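Local coordinates for aminomethyltransferase (Bartonella henselae, PDB 3GIR), which belongs to the aminomethyltransferase (T-protein) family and combines a folate-binding-type domain with a C-terminal barrel domain, at residues I126-I131 with L142-G147; A101-A106 with R115-L120; M84-V89 with I168-V173; H263-T268 with V338-F343; D207-R212 with E222-I227. All blocks are in the same frame, centred on the assembly; numbering follows the deposited sequence.

Contact 1: I126-I131 with L142-G147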
# COMPACT_ATOMS: atom_id res chain seq x y z
N ILE A 126 3.47 10.17 9.71
CA ILE A 126 2.63 9.76 8.59
C ILE A 126 1.26 9.36 9.07
O ILE A 126 1.04 8.29 9.66
CB ILE A 126 3.30 8.63 7.78
CG1 ILE A 126 4.61 9.09 7.13
CG2 ILE A 126 2.34 8.12 6.60
CD1 ILE A 126 5.48 7.94 6.63
N LEU A 127 0.26 10.23 8.84
CA LEU A 127 -1.13 9.90 9.18
C LEU A 127 -1.67 8.75 8.29
O LEU A 127 -2.46 7.93 8.75
CB LEU A 127 -2.04 11.13 8.96
CG LEU A 127 -1.67 12.28 9.93
CD1 LEU A 127 -2.33 13.65 9.55
CD2 LEU A 127 -2.14 11.84 11.37
N ASP A 128 -1.28 8.74 7.03
CA ASP A 128 -1.66 7.71 6.04
C ASP A 128 -0.78 7.86 4.84
O ASP A 128 -0.35 8.96 4.50
CB ASP A 128 -3.13 7.79 5.62
CG ASP A 128 -3.69 6.42 5.13
OD1 ASP A 128 -2.94 5.42 5.30
OD2 ASP A 128 -4.77 6.43 4.47
N ASP A 129 -0.51 6.75 4.18
CA ASP A 129 0.09 6.84 2.85
C ASP A 129 -1.01 6.70 1.81
O ASP A 129 -2.08 6.12 2.11
CB ASP A 129 1.29 5.91 2.63
CG ASP A 129 1.05 4.49 2.80
OD1 ASP A 129 0.01 4.01 3.35
OD2 ASP A 129 2.03 3.76 2.37
N LEU A 130 -0.79 7.34 0.65
CA LEU A 130 -1.91 7.56 -0.28
C LEU A 130 -1.35 7.47 -1.68
O LEU A 130 -0.20 7.72 -1.86
CB LEU A 130 -2.46 9.01 -0.04
CG LEU A 130 -3.03 9.48 1.29
CD1 LEU A 130 -3.25 11.00 1.46
CD2 LEU A 130 -4.37 8.77 1.56
N ILE A 131 -2.20 7.22 -2.69
CA ILE A 131 -1.86 7.42 -4.06
C ILE A 131 -2.78 8.51 -4.60
O ILE A 131 -4.04 8.44 -4.46
CB ILE A 131 -2.02 6.18 -4.96
CG1 ILE A 131 -1.35 4.96 -4.33
CG2 ILE A 131 -1.60 6.49 -6.38
CD1 ILE A 131 0.14 5.13 -4.24
N LEU A 142 -7.73 10.42 -4.81
CA LEU A 142 -6.86 9.85 -3.77
C LEU A 142 -7.40 8.48 -3.41
O LEU A 142 -8.63 8.26 -3.29
CB LEU A 142 -6.88 10.73 -2.50
CG LEU A 142 -6.09 12.03 -2.56
CD1 LEU A 142 -6.51 13.09 -1.46
CD2 LEU A 142 -4.59 11.73 -2.49
N VAL A 143 -6.50 7.53 -3.18
CA VAL A 143 -6.90 6.25 -2.57
C VAL A 143 -6.27 6.14 -1.19
O VAL A 143 -5.04 6.20 -1.09
CB VAL A 143 -6.46 5.08 -3.50
CG1 VAL A 143 -6.90 3.73 -2.88
CG2 VAL A 143 -7.12 5.16 -4.91
N ALA A 144 -7.13 5.95 -0.18
CA ALA A 144 -6.80 5.95 1.25
C ALA A 144 -6.88 4.55 1.78
O ALA A 144 -7.72 3.75 1.34
CB ALA A 144 -7.79 6.82 2.02
N ASN A 145 -6.07 4.25 2.79
CA ASN A 145 -6.19 2.95 3.43
C ASN A 145 -7.43 2.75 4.23
O ASN A 145 -7.93 3.70 4.85
CB ASN A 145 -4.96 2.79 4.37
CG ASN A 145 -3.74 2.46 3.65
OD1 ASN A 145 -2.78 3.32 3.55
ND2 ASN A 145 -3.70 1.26 3.07
N ALA A 146 -7.88 1.50 4.36
CA ALA A 146 -9.10 1.18 5.06
C ALA A 146 -9.18 1.73 6.48
O ALA A 146 -10.18 2.34 6.85
CB ALA A 146 -9.30 -0.34 5.02
N GLY A 147 -8.15 1.52 7.25
CA GLY A 147 -8.22 1.92 8.67
C GLY A 147 -8.25 3.40 8.92
O GLY A 147 -8.61 3.88 10.00

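Contact 2: A101-A106 with R115-L120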
# COMPACT_ATOMS: atom_id res chain seq x y z
N ALA A 101 -2.06 20.33 1.28
CA ALA A 101 -2.43 19.18 2.10
C ALA A 101 -1.39 18.11 2.12
O ALA A 101 -1.19 17.44 3.14
CB ALA A 101 -3.83 18.55 1.68
N LEU A 102 -0.74 17.91 0.97
CA LEU A 102 0.23 16.82 0.78
C LEU A 102 1.54 17.38 0.26
O LEU A 102 1.51 18.39 -0.47
CB LEU A 102 -0.27 15.83 -0.28
CG LEU A 102 -1.62 15.19 -0.01
CD1 LEU A 102 -2.11 14.37 -1.24
CD2 LEU A 102 -1.59 14.28 1.26
N PRO A 103 2.64 16.62 0.47
CA PRO A 103 3.94 17.09 -0.06
C PRO A 103 4.14 16.74 -1.54
O PRO A 103 5.03 15.97 -1.90
CB PRO A 103 4.96 16.36 0.83
CG PRO A 103 4.25 15.08 1.18
CD PRO A 103 2.77 15.41 1.27
N VAL A 104 3.35 17.39 -2.40
CA VAL A 104 3.33 17.18 -3.83
C VAL A 104 3.32 18.54 -4.51
O VAL A 104 2.97 19.55 -3.91
CB VAL A 104 2.07 16.37 -4.27
CG1 VAL A 104 1.98 15.01 -3.54
CG2 VAL A 104 0.75 17.17 -4.07
N ASP A 105 3.79 18.58 -5.74
CA ASP A 105 3.51 19.73 -6.61
C ASP A 105 2.41 19.30 -7.58
O ASP A 105 2.66 18.75 -8.63
CB ASP A 105 4.78 20.22 -7.36
CG ASP A 105 4.53 21.55 -8.10
OD1 ASP A 105 3.33 21.93 -8.25
OD2 ASP A 105 5.53 22.19 -8.54
N ALA A 106 1.18 19.49 -7.15
CA ALA A 106 0.04 19.01 -7.87
C ALA A 106 -0.06 19.65 -9.28
O ALA A 106 -0.61 19.03 -10.18
CB ALA A 106 -1.27 19.21 -7.04
N ARG A 115 0.96 9.36 -8.24
CA ARG A 115 2.16 9.48 -7.38
C ARG A 115 1.85 8.96 -6.01
O ARG A 115 0.78 9.25 -5.46
CB ARG A 115 2.63 10.95 -7.23
CG ARG A 115 3.53 11.41 -8.38
CD ARG A 115 4.07 12.77 -8.04
NE ARG A 115 5.23 12.56 -7.20
CZ ARG A 115 6.49 12.68 -7.62
NH1 ARG A 115 7.47 12.42 -6.78
NH2 ARG A 115 6.78 13.09 -8.87
N TYR A 116 2.83 8.26 -5.45
CA TYR A 116 2.78 7.84 -4.06
C TYR A 116 3.08 9.03 -3.20
O TYR A 116 4.00 9.83 -3.48
CB TYR A 116 3.86 6.73 -3.79
CG TYR A 116 3.92 6.23 -2.38
CD1 TYR A 116 3.01 5.32 -1.90
CD2 TYR A 116 4.89 6.71 -1.50
CE1 TYR A 116 3.10 4.85 -0.57
CE2 TYR A 116 4.97 6.25 -0.19
CZ TYR A 116 4.10 5.32 0.26
OH TYR A 116 4.22 4.95 1.61
N SER A 117 2.30 9.22 -2.14
CA SER A 117 2.49 10.33 -1.24
C SER A 117 2.00 9.97 0.16
O SER A 117 1.70 8.80 0.46
CB SER A 117 1.80 11.60 -1.73
OG SER A 117 2.34 12.75 -1.11
N TYR A 118 1.92 10.97 1.02
CA TYR A 118 1.44 10.74 2.39
C TYR A 118 0.90 12.00 3.01
O TYR A 118 1.39 13.10 2.74
CB TYR A 118 2.56 10.14 3.29
CG TYR A 118 3.96 10.39 2.86
CD1 TYR A 118 4.50 11.66 2.92
CD2 TYR A 118 4.80 9.35 2.48
CE1 TYR A 118 5.81 11.88 2.55
CE2 TYR A 118 6.10 9.60 2.08
CZ TYR A 118 6.59 10.85 2.14
OH TYR A 118 7.90 11.14 1.82
N LEU A 119 -0.10 11.82 3.84
CA LEU A 119 -0.67 12.88 4.64
C LEU A 119 0.19 12.97 5.92
O LEU A 119 0.26 12.04 6.68
CB LEU A 119 -2.11 12.49 4.98
CG LEU A 119 -2.95 13.55 5.59
CD1 LEU A 119 -3.29 14.73 4.58
CD2 LEU A 119 -4.24 12.91 6.26
N LEU A 120 0.81 14.13 6.17
CA LEU A 120 1.67 14.28 7.35
C LEU A 120 0.99 15.10 8.39
O LEU A 120 0.21 16.04 8.05
CB LEU A 120 2.92 15.00 6.91
CG LEU A 120 3.76 14.34 5.89
CD1 LEU A 120 4.95 15.28 5.66
CD2 LEU A 120 4.23 12.93 6.25
O HOH W 1 0.98 16.68 4.67
O HOH W 2 4.83 13.15 -2.11

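Contact 3: M84-V89 with I168-V173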
# COMPACT_ATOMS: atom_id res chain seq x y z
N MET A 84 -10.62 -0.27 0.98
CA MET A 84 -9.92 0.98 0.66
C MET A 84 -10.95 2.01 0.22
O MET A 84 -12.08 1.68 -0.11
CB MET A 84 -8.93 0.81 -0.50
CG MET A 84 -7.86 -0.29 -0.35
SD MET A 84 -6.66 -0.12 1.02
CE MET A 84 -5.40 0.87 0.34
N LYS A 85 -10.56 3.28 0.26
CA LYS A 85 -11.48 4.40 0.02
C LYS A 85 -10.94 5.34 -1.02
O LYS A 85 -9.80 5.79 -0.91
CB LYS A 85 -11.79 5.19 1.31
CG LYS A 85 -13.00 6.06 1.23
CD LYS A 85 -14.30 5.21 1.22
CE LYS A 85 -15.53 6.04 1.17
NZ LYS A 85 -16.72 5.12 1.27
N LEU A 86 -11.78 5.62 -2.01
CA LEU A 86 -11.48 6.63 -3.03
C LEU A 86 -12.08 7.94 -2.56
O LEU A 86 -13.26 7.99 -2.14
CB LEU A 86 -12.15 6.25 -4.34
CG LEU A 86 -11.25 5.42 -5.25
CD1 LEU A 86 -11.04 4.08 -4.64
CD2 LEU A 86 -11.95 5.37 -6.63
N ILE A 87 -11.26 8.98 -2.56
CA ILE A 87 -11.70 10.31 -2.27
C ILE A 87 -11.38 11.18 -3.50
O ILE A 87 -10.23 11.32 -3.92
CB ILE A 87 -10.92 10.81 -1.07
CG1 ILE A 87 -11.26 10.02 0.20
CG2 ILE A 87 -11.26 12.31 -0.77
CD1 ILE A 87 -10.32 10.24 1.44
N ALA A 88 -12.44 11.78 -4.07
CA ALA A 88 -12.28 12.74 -5.19
C ALA A 88 -12.01 14.13 -4.65
O ALA A 88 -12.56 14.55 -3.58
CB ALA A 88 -13.50 12.76 -6.07
N VAL A 89 -11.15 14.84 -5.35
CA VAL A 89 -10.82 16.22 -4.97
C VAL A 89 -11.05 17.03 -6.28
O VAL A 89 -10.40 16.78 -7.27
CB VAL A 89 -9.39 16.26 -4.50
CG1 VAL A 89 -8.92 17.72 -4.31
CG2 VAL A 89 -9.24 15.38 -3.19
N ILE A 168 -14.67 14.68 -1.64
CA ILE A 168 -15.84 13.84 -1.70
C ILE A 168 -15.43 12.35 -1.50
O ILE A 168 -14.71 11.83 -2.33
CB ILE A 168 -16.55 13.95 -3.08
CG1 ILE A 168 -16.80 15.43 -3.42
CG2 ILE A 168 -17.88 13.14 -3.06
CD1 ILE A 168 -17.18 15.64 -4.87
N ALA A 169 -15.98 11.69 -0.48
CA ALA A 169 -15.73 10.27 -0.26
C ALA A 169 -16.65 9.49 -1.21
O ALA A 169 -17.83 9.75 -1.26
CB ALA A 169 -16.00 9.90 1.19
N LEU A 170 -16.10 8.60 -2.02
CA LEU A 170 -16.88 7.87 -2.99
C LEU A 170 -17.26 6.49 -2.50
O LEU A 170 -16.52 5.85 -1.72
CB LEU A 170 -16.11 7.76 -4.28
CG LEU A 170 -15.58 9.01 -4.99
CD1 LEU A 170 -14.87 8.75 -6.29
CD2 LEU A 170 -16.75 9.97 -5.26
N GLU A 171 -18.43 6.03 -2.94
CA GLU A 171 -18.88 4.65 -2.70
C GLU A 171 -18.52 3.80 -3.91
O GLU A 171 -19.05 3.98 -4.99
CB GLU A 171 -20.38 4.61 -2.46
CG GLU A 171 -20.85 3.25 -2.00
CD GLU A 171 -22.24 3.23 -1.33
OE1 GLU A 171 -23.14 3.97 -1.81
OE2 GLU A 171 -22.44 2.45 -0.34
N ARG A 172 -17.57 2.89 -3.70
CA ARG A 172 -17.06 2.07 -4.78
C ARG A 172 -16.66 0.71 -4.34
O ARG A 172 -16.30 0.47 -3.18
CB ARG A 172 -15.77 2.73 -5.33
CG ARG A 172 -15.91 4.09 -5.98
CD ARG A 172 -16.60 4.06 -7.27
NE ARG A 172 -16.69 5.37 -7.91
CZ ARG A 172 -17.68 6.24 -7.77
NH1 ARG A 172 -18.68 5.98 -6.96
NH2 ARG A 172 -17.70 7.40 -8.43
N VAL A 173 -16.67 -0.22 -5.30
CA VAL A 173 -15.89 -1.46 -5.19
C VAL A 173 -14.57 -1.18 -5.81
O VAL A 173 -14.47 -0.47 -6.79
CB VAL A 173 -16.63 -2.65 -5.84
CG1 VAL A 173 -15.67 -3.80 -6.26
CG2 VAL A 173 -17.70 -3.13 -4.90
O HOH W 3 -13.92 1.58 -2.15
O HOH W 4 -16.84 2.67 -0.76
O HOH W 5 -14.25 4.27 -2.40

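Contact 4: H263-T268 with V338-F343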
# COMPACT_ATOMS: atom_id res chain seq x y z
N HIS A 263 0.59 0.69 6.32
CA HIS A 263 0.35 1.64 7.36
C HIS A 263 -0.37 0.98 8.52
O HIS A 263 -1.25 0.13 8.36
CB HIS A 263 -0.44 2.84 6.83
CG HIS A 263 -0.42 4.01 7.76
ND1 HIS A 263 -1.25 4.07 8.85
CD2 HIS A 263 0.37 5.11 7.82
CE1 HIS A 263 -1.00 5.17 9.53
NE2 HIS A 263 -0.03 5.83 8.93
N GLY A 264 0.10 1.31 9.72
CA GLY A 264 -0.36 0.65 10.96
C GLY A 264 0.59 -0.43 11.44
O GLY A 264 0.54 -0.85 12.60
N ASN A 265 1.49 -0.86 10.55
CA ASN A 265 2.56 -1.81 10.87
C ASN A 265 3.89 -1.11 10.71
O ASN A 265 4.54 -0.71 11.70
CB ASN A 265 2.56 -3.02 9.94
CG ASN A 265 1.56 -4.10 10.35
OD1 ASN A 265 0.43 -3.80 10.79
ND2 ASN A 265 1.92 -5.36 10.14
N ASP A 266 4.28 -0.89 9.47
CA ASP A 266 5.59 -0.35 9.17
C ASP A 266 5.74 1.13 9.19
O ASP A 266 6.85 1.63 9.20
CB ASP A 266 6.01 -0.85 7.80
CG ASP A 266 5.70 -2.31 7.61
OD1 ASP A 266 6.21 -3.18 8.39
OD2 ASP A 266 4.88 -2.58 6.70
N ILE A 267 4.64 1.85 9.05
CA ILE A 267 4.59 3.29 9.15
C ILE A 267 3.39 3.63 10.01
O ILE A 267 2.35 2.95 9.89
CB ILE A 267 4.59 3.98 7.80
CG1 ILE A 267 3.54 3.40 6.85
CG2 ILE A 267 6.00 3.86 7.16
CD1 ILE A 267 3.49 4.11 5.46
N THR A 268 3.52 4.69 10.79
CA THR A 268 2.49 5.10 11.71
C THR A 268 2.64 6.62 11.90
O THR A 268 3.61 7.22 11.41
CB THR A 268 2.63 4.41 13.07
OG1 THR A 268 3.74 5.02 13.73
CG2 THR A 268 2.88 2.91 12.97
N VAL A 338 10.19 -5.84 15.13
CA VAL A 338 9.69 -6.29 13.88
C VAL A 338 8.31 -5.73 13.67
O VAL A 338 7.43 -5.88 14.54
CB VAL A 338 9.62 -7.82 13.83
CG1 VAL A 338 8.95 -8.39 12.57
CG2 VAL A 338 11.05 -8.42 14.01
N THR A 339 8.11 -5.06 12.56
CA THR A 339 6.80 -4.47 12.22
C THR A 339 5.95 -5.36 11.32
O THR A 339 4.70 -5.27 11.37
CB THR A 339 6.92 -3.10 11.67
OG1 THR A 339 7.81 -3.08 10.55
CG2 THR A 339 7.43 -2.12 12.73
N SER A 340 6.58 -6.18 10.47
CA SER A 340 5.87 -7.10 9.57
C SER A 340 6.72 -8.35 9.40
O SER A 340 7.95 -8.29 9.40
CB SER A 340 5.61 -6.52 8.19
OG SER A 340 4.78 -5.41 8.22
N GLY A 341 6.07 -9.48 9.29
CA GLY A 341 6.80 -10.72 9.08
C GLY A 341 5.93 -11.85 8.64
O GLY A 341 4.77 -11.94 9.12
N GLY A 342 6.45 -12.71 7.78
CA GLY A 342 5.75 -13.91 7.36
C GLY A 342 6.61 -14.80 6.48
O GLY A 342 7.76 -14.53 6.26
N PHE A 343 6.06 -15.90 6.01
CA PHE A 343 6.74 -16.74 5.06
C PHE A 343 6.53 -16.19 3.67
O PHE A 343 5.38 -15.93 3.27
CB PHE A 343 6.25 -18.17 5.15
CG PHE A 343 7.01 -19.12 4.27
CD1 PHE A 343 8.25 -19.61 4.66
CD2 PHE A 343 6.47 -19.56 3.07
CE1 PHE A 343 8.94 -20.46 3.83
CE2 PHE A 343 7.13 -20.42 2.27
CZ PHE A 343 8.38 -20.84 2.64

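Contact 5: D207-R212 with E222-I227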
# COMPACT_ATOMS: atom_id res chain seq x y z
N ASP A 207 -17.73 7.22 -13.70
CA ASP A 207 -17.63 6.63 -12.37
C ASP A 207 -16.70 5.38 -12.29
O ASP A 207 -16.65 4.76 -11.24
CB ASP A 207 -19.01 6.34 -11.76
CG ASP A 207 -19.82 7.64 -11.43
OD1 ASP A 207 -19.25 8.73 -11.44
OD2 ASP A 207 -21.00 7.53 -11.07
N TRP A 208 -15.97 5.08 -13.35
CA TRP A 208 -15.00 3.99 -13.30
C TRP A 208 -13.62 4.66 -13.24
O TRP A 208 -13.42 5.74 -13.78
CB TRP A 208 -15.04 3.11 -14.56
CG TRP A 208 -16.13 2.13 -14.64
CD1 TRP A 208 -17.43 2.37 -14.58
CD2 TRP A 208 -15.98 0.74 -14.99
NE1 TRP A 208 -18.14 1.21 -14.75
CE2 TRP A 208 -17.27 0.19 -14.98
CE3 TRP A 208 -14.88 -0.10 -15.15
CZ2 TRP A 208 -17.49 -1.16 -15.26
CZ3 TRP A 208 -15.10 -1.44 -15.42
CH2 TRP A 208 -16.40 -1.94 -15.46
N PHE A 209 -12.66 4.01 -12.58
CA PHE A 209 -11.27 4.52 -12.50
C PHE A 209 -10.35 3.34 -12.60
O PHE A 209 -10.49 2.41 -11.80
CB PHE A 209 -11.14 5.30 -11.17
CG PHE A 209 -9.76 5.77 -10.82
CD1 PHE A 209 -9.01 6.51 -11.67
CD2 PHE A 209 -9.24 5.47 -9.56
CE1 PHE A 209 -7.71 6.96 -11.31
CE2 PHE A 209 -7.99 5.95 -9.17
CZ PHE A 209 -7.20 6.66 -10.09
N ILE A 210 -9.43 3.29 -13.59
CA ILE A 210 -8.51 2.18 -13.71
C ILE A 210 -7.11 2.73 -13.67
O ILE A 210 -6.80 3.71 -14.37
CB ILE A 210 -8.71 1.40 -15.03
CG1 ILE A 210 -10.13 0.77 -15.00
CG2 ILE A 210 -7.59 0.36 -15.27
CD1 ILE A 210 -10.47 -0.07 -16.29
N THR A 211 -6.27 2.08 -12.87
CA THR A 211 -4.85 2.43 -12.76
C THR A 211 -3.99 1.19 -13.01
O THR A 211 -4.42 0.06 -12.77
CB THR A 211 -4.47 3.05 -11.40
OG1 THR A 211 -4.73 2.08 -10.35
CG2 THR A 211 -5.20 4.40 -11.08
N ARG A 212 -2.80 1.41 -13.57
CA ARG A 212 -1.82 0.35 -13.72
C ARG A 212 -0.88 0.47 -12.53
O ARG A 212 0.10 1.20 -12.52
CB ARG A 212 -1.10 0.43 -15.08
CG ARG A 212 -0.27 -0.79 -15.37
CD ARG A 212 0.20 -0.89 -16.84
NE ARG A 212 0.48 -2.21 -17.23
CZ ARG A 212 0.39 -2.66 -18.48
NH1 ARG A 212 -0.00 -1.84 -19.44
NH2 ARG A 212 0.62 -3.89 -18.75
N GLU A 222 -5.65 -1.78 -10.91
CA GLU A 222 -6.73 -1.60 -9.91
C GLU A 222 -7.92 -1.00 -10.66
O GLU A 222 -7.74 -0.04 -11.47
CB GLU A 222 -6.31 -0.72 -8.78
CG GLU A 222 -5.19 -1.28 -7.94
CD GLU A 222 -4.94 -0.42 -6.67
OE1 GLU A 222 -5.54 0.70 -6.47
OE2 GLU A 222 -4.13 -0.91 -5.89
N ILE A 223 -9.10 -1.52 -10.37
CA ILE A 223 -10.34 -1.08 -11.02
C ILE A 223 -11.34 -0.66 -9.94
O ILE A 223 -11.69 -1.48 -9.10
CB ILE A 223 -10.94 -2.18 -11.89
CG1 ILE A 223 -9.92 -2.76 -12.87
CG2 ILE A 223 -12.25 -1.68 -12.62
CD1 ILE A 223 -10.38 -4.13 -13.58
N ALA A 224 -11.82 0.59 -9.98
CA ALA A 224 -12.78 1.14 -9.07
C ALA A 224 -14.04 1.40 -9.87
O ALA A 224 -13.97 1.96 -10.97
CB ALA A 224 -12.29 2.45 -8.39
N LEU A 225 -15.16 0.94 -9.36
CA LEU A 225 -16.42 1.10 -10.09
C LEU A 225 -17.58 1.15 -9.13
O LEU A 225 -17.50 0.77 -7.99
CB LEU A 225 -16.61 -0.03 -11.13
CG LEU A 225 -17.01 -1.43 -10.66
CD1 LEU A 225 -17.32 -2.29 -11.98
CD2 LEU A 225 -15.90 -2.10 -9.82
N PRO A 226 -18.75 1.64 -9.62
CA PRO A 226 -19.90 1.66 -8.78
C PRO A 226 -20.26 0.28 -8.24
O PRO A 226 -20.06 -0.73 -8.90
CB PRO A 226 -21.01 2.18 -9.74
CG PRO A 226 -20.27 2.92 -10.74
CD PRO A 226 -19.02 2.17 -10.97
N ILE A 227 -20.80 0.26 -7.06
CA ILE A 227 -21.18 -0.97 -6.36
C ILE A 227 -22.17 -1.85 -7.15
O ILE A 227 -21.96 -3.05 -7.23
CB ILE A 227 -21.62 -0.72 -4.90
CG1 ILE A 227 -20.43 -0.19 -4.08
CG2 ILE A 227 -22.31 -1.93 -4.28
CD1 ILE A 227 -20.88 0.36 -2.73
O HOH W 6 -8.42 2.24 -9.63
O HOH W 7 -6.24 2.81 -8.22

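Contact 1: I126-I131 with L142-G147
Ile131 and Val143 form the firmly bonded end of this contact: Val143 N donates to Ile131 O at 2.9 Å, with the donor lying in the carbonyl plane. The return bond, from Ile131 N to Val143 O, is weak at 3.4 Å. Leu142 CA adds a CH contact to the same Ile131 O at 3.2 Å, so that oxygen is approached by two neighbouring residues of the partner strand. On the buried face, Leu130 carries the packing. Its CD2 methyl sits 4.0 Å from Ala144 CB, and its CB faces Leu142 CD2 at 4.2 Å. Helix 149-159 covers this face, with Asp152 against Leu130 and Ala144, and Leu156 against Leu142. Ile131 and Val143 point to the other face and remain partly exposed; the end of the Ile131 side chain leads away from the partner strand.

The two strands are the arms of the beta hairpin 126-136/139-144, inside the five-stranded antiparallel sheet. Their axes make an angle of 143°, well short of antiparallel, and the backbones separate toward Asp128, where the CA atoms of Asp128 and Asn145 are 7.1 Å apart. There a side chain bridges the widened gap. With its CG anti to the backbone N (chi1 -154°), Asp128 reaches across and OD2 accepts from Asn145 N at 3.0 Å through its syn lone pair. The next residue, Asp129, has its OD2 hydrogen-bonded to Tyr116 OH on strand 114-120.

Contact 2: A101-A106 with R115-L120
Ala101 O is held by two partners. Water 1 donates to it at 2.8 Å and itself accepts from Leu120 N at 3.0 Å, so it joins the end of helix 94-101 to strand 114-120; Arg159 NH1, from helix 149-159, also bonds to this oxygen. At the other end of the contact a second water lies 2.7 Å from Ser117 OG and also reaches Pro103 O, again tying loop to strand through solvent. Pro103 is the centre of an inverse gamma turn, evidenced by the bond from Val104 N to Leu102 O at 2.8 Å. That tight turn presents three consecutive side chains to the strand.

Pro103 projects toward it, with CD 3.1 Å from Tyr118 O, while its CG approaches the Tyr118 ring obliquely near CE1. Val104 places CG1 anti to its own carbonyl carbon (chi1 -57°), which brings that methyl to 3.3 Å from Ser117 OG. Leu102 and Leu119 meet at about a right angle, CD2 to CD1, at 3.8 Å. The phenol of Tyr118 is fixed by its OH bond to Leu278 O. Strand 114-120 is the outermost strand of its antiparallel sheet, bonded along one edge to strand 126-136; the loop lines the remaining edge without extending the sheet.

Carbon rather than a donor therefore faces this strand edge at Tyr118 O, which is buried without a partner in the model. Between the two segments themselves the hold rests on apolar contact and two bridging waters, with Arg159 as a further bridge, NH1 to Ala101 O and NH2 to Leu120 O.

Contact 3: M84-V89 with I168-V173
Leu86 O receives Leu170 N at 2.9 Å in a nearly straight bond, 170° at the hydrogen. Two residues along, Ala88 and Ile168 form an antiparallel hydrogen-bonded pair, each N bonded to the other's O at the same 2.9 Å. Between these lies the non-hydrogen-bonded pair Ile87 and Ala169, drawn to a CA-CA separation of 4.5 Å. On the side of Leu86 and Ala88, the CD1 methyl of Leu170 is 4.2 Å from the CB atoms of both, settling over the two alternate residues of the strand. On the other side Lys85 leans across: a bend at chi2 (72°) in an otherwise extended chain carries CE over Ala169 CB, at 3.9 Å, and leaves NZ with a weak bond to Leu170 O.

Beyond this shell, water takes over from direct pairing. Water 5 accepts from Leu86 N at 2.8 Å and donates to Leu170 O, while water 4 accepts from both Lys85 NZ and Arg172 N. Arg172 lays one face of its guanidinium over Leu170 CB and is held by a bond from NH1 to Glu171 O; its NH2 also has a long, weak ion pair with Asp207. Met141, from the adjoining strand 139-144, packs against both Leu86 and Leu170.

The pairing adds the outermost strand 166-169 to strand 85-90 of the five-stranded sheet. Where the backbones part after Leu170, a lysine ammonium and waters replace direct strand bonds, so beyond Leu170 the two chain segments stay linked through water and the lysine.

Contact 4: H263-T268 with V338-F343
Asp266 points its carboxylate between Thr339 and Ser340, the two residues of a classic beta bulge that both face Met353 on the next strand of the C-terminal barrel domain. The bulge brings the hydroxyls of two consecutive residues to one aspartate oxygen, which they approach from different sides. Thr339 OG1 donates to OD1 at 2.7 Å on the anti lone pair, and Ser340 OG donates to the same atom, also at 2.7 Å, on the syn lone pair. Thr339 holds its hydroxyl between the backbone N and the carbonyl carbon (chi1 55°), which directs OG1 at the acid and crosses the two side chains at a slant.

OD2, the other carboxylate oxygen, is engaged by a salt bridge to Arg255 NH1 and a bond from Leu262 N. Arg255 NH2 also bonds to Ser340 OG, so the arginine and the acid share the serine between the loop 263-268 and strand 334-344. Asn265 comes alongside from the neighbouring position of the loop: its ND2 makes a weak bond to Ser340 OG at 3.4 Å. The methyl of Thr339, CG2, lies 3.4 Å from Asn265 O.

Contact 5: D207-R212 with E222-I227
Phe209 and Ala224 begin a regular ladder of backbone bonds. Each N donates to the other's O at 2.9 Å, and Thr211 repeats the exchange with Glu222 at the same length. Between these two hydrogen-bonded pairs sits the non-hydrogen-bonded pair Ile210 and Ile223. With the axes 173° apart, the two strands of this hairpin, 209-211 and 220-225, run almost exactly antiparallel.

The aromatic contact belongs to Trp208, just ahead of the first bridge. Leu225 lies alongside it, pointing the same way, and sets CD1 over one face of the indole, 3.8 Å from the centroid of the six-membered ring and 26° off the ring normal: a CH-pi contact. Leu225 CB covers the same ring system, while Ile223 CG2 approaches obliquely, 4.0 Å from CE3. At the five-membered ring Pro226 CD comes to 3.9 Å from Trp208 CD1, the two side chains crossing at about a right angle. Leu233 of helix 227-238 packs on Trp208, Ile223 and Leu225.

Water-mediated contacts lie on the face of Thr211 and Glu222. Water 7 donates to Glu222 OE1 at 2.8 Å and lies 2.7 Å from Thr211 OG1, which is also hydrogen-bonded to Ser213 OG. Water 6 donates to Phe209 O, and more weakly to Glu222 O.

The hairpin thus sets a tryptophan-centred hydrocarbon layer against the helix, whereas its other face is mixed: apolar at Phe209 and Ala224, whose CB atoms are 4.1 Å apart and which pack on Leu86 of strand 85-90, with side chains bridged by water at Thr211 and Glu222.

In the fold
From the N terminus, strand 85-90 opens contact 3, which closes only at 168-173, after 78 intervening residues. Nested within that loop, contact 2 closes first (101-106 with 115-120), followed by the hairpin of contact 1; these two lie in series. All three reach one five-stranded antiparallel sheet, contact 2 through its strand 114-120 alone, with 114-120 and 166-169 at the edges. Contact 5 follows as a separate short hairpin in the mixed sheet, joined to contact 3 by the Val173 N to Leu225 O bond. Contact 4 closes last, linking 263-268 to the C-terminal barrel domain, while His263 bonds to Ile126 of contact 1. No two loops cross.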